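Side-chain contact in ATP:cob(I)alamin adenosyltransferase (Salmonella enterica subsp. enterica serovar Livingstone, PDB 5CX7), which probably converts cob(I)alamin to adenosylcobalamin, the cofactor of propanediol dehydratase, and carries a heme-binding C-terminal domain whose own role is unknown: residues E[120-123]-E[129-132]. Residues are numbered along the deposited sequence; the frame is centred on the assembly and turned at random.
With GOL (glycerol), chain B.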
# COMPACT_ATOMS: atom_id res chain seq x y z
N LEU E 120 5.14 -17.77 18.06
CA LEU E 120 4.41 -18.82 17.32
C LEU E 120 3.01 -18.34 17.07
O LEU E 120 2.35 -17.87 17.96
CB LEU E 120 4.39 -20.13 18.15
CG LEU E 120 3.47 -21.23 17.65
CD1 LEU E 120 4.08 -21.89 16.47
CD2 LEU E 120 3.19 -22.27 18.75
N GLY E 121 2.52 -18.59 15.87
CA GLY E 121 1.17 -18.26 15.50
C GLY E 121 0.45 -19.34 14.73
O GLY E 121 1.02 -20.01 13.88
N ILE E 122 -0.80 -19.56 15.12
CA ILE E 122 -1.66 -20.57 14.52
C ILE E 122 -2.96 -19.94 14.09
O ILE E 122 -3.55 -19.18 14.84
CB ILE E 122 -2.07 -21.69 15.54
CG1 ILE E 122 -0.80 -22.35 16.17
CG2 ILE E 122 -2.93 -22.72 14.86
CD1 ILE E 122 0.10 -23.12 15.18
N SER E 123 -3.41 -20.28 12.89
CA SER E 123 -4.67 -19.86 12.44
C SER E 123 -5.28 -20.91 11.56
O SER E 123 -4.60 -21.61 10.80
CB SER E 123 -4.58 -18.51 11.61
OG SER E 123 -5.90 -18.11 11.22
N GLN E 129 -9.38 -23.42 19.25
CA GLN E 129 -8.60 -24.48 18.62
C GLN E 129 -7.19 -24.01 18.30
O GLN E 129 -6.23 -24.73 18.50
CB GLN E 129 -9.25 -25.03 17.36
CG GLN E 129 -10.47 -25.85 17.62
CD GLN E 129 -11.23 -26.17 16.35
OE1 GLN E 129 -11.30 -25.38 15.39
NE2 GLN E 129 -11.81 -27.35 16.32
N ASP E 130 -7.08 -22.77 17.83
CA ASP E 130 -5.80 -22.21 17.49
C ASP E 130 -4.91 -22.08 18.72
O ASP E 130 -3.74 -22.44 18.66
CB ASP E 130 -5.95 -20.80 16.86
CG ASP E 130 -6.59 -20.78 15.52
OD1 ASP E 130 -6.67 -21.76 14.73
OD2 ASP E 130 -7.01 -19.61 15.09
N MET E 131 -5.49 -21.67 19.84
CA MET E 131 -4.78 -21.60 21.08
C MET E 131 -4.34 -23.01 21.54
O MET E 131 -3.27 -23.17 22.10
CB MET E 131 -5.60 -20.90 22.14
CG MET E 131 -5.77 -19.36 21.85
SD MET E 131 -6.94 -18.55 22.88
CE MET E 131 -5.99 -18.56 24.40
N ASP E 132 -5.23 -23.96 21.49
CA ASP E 132 -4.93 -25.36 21.87
C ASP E 132 -3.77 -25.88 21.09
O ASP E 132 -2.81 -26.44 21.67
CB ASP E 132 -6.19 -26.18 21.63
CG ASP E 132 -6.03 -27.71 21.98
OD1 ASP E 132 -4.93 -28.24 21.91
OD2 ASP E 132 -7.07 -28.36 22.09
C1 GOL B . -8.48 -17.35 13.34
O1 GOL B . -7.12 -17.64 13.26
C2 GOL B . -9.30 -17.97 12.21
O2 GOL B . -9.06 -19.36 11.96
C3 GOL B . -10.68 -17.74 12.79
O3 GOL B . -11.59 -18.49 12.12
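A glycerol, probably left from the crystallisation liquor, sits between Ser-123 and Asp-130, whose side chains do not bond each other directly. Its O1 gives a hydrogen bond to Asp-130 OD2 at 2.7 Å, the firm half of the arrangement; the same O1 lies a very short 2.4 Å from Ser-123 OG, which leaves the serine side doubtful. With OG anti to the backbone N (chi1 -178°), Ser-123 OG stays 4.3 Å from Asp-130 OD2. The carboxylate also lies over the strand backbone: Asp-130 OD2 is 3.5 Å from Ser-123 CA and equally 3.5 Å from Ile-122 O. Those two oxygens are both acceptors, and Lys-66 NZ, salt-bridged to OD2 and hydrogen-bonded to the carbonyl, probably offsets their repulsion. OD1 accepts from the Gly-125 backbone N, so each carboxylate oxygen of this buried aspartate has a partner. Strand 115-123 is an inner strand of the antiparallel 2-1-4-3 sheet of this HbpS-like domain (GAF clan); after the short link 124-126 the chain enters helix 127-139, which packs back on the sheet. Ile-122 lays its hydrocarbon against polar atoms of the helix: CB is 3.6 Å from Asp-130 O and CG2 is 3.9 Å from Asp-130 OD1. The isoleucine side chain, whose end leads away from the aspartate, also touches Ile-133 and Ala-134 of the same helix. Heme is bound about 11 Å from the Ile-122 side chain.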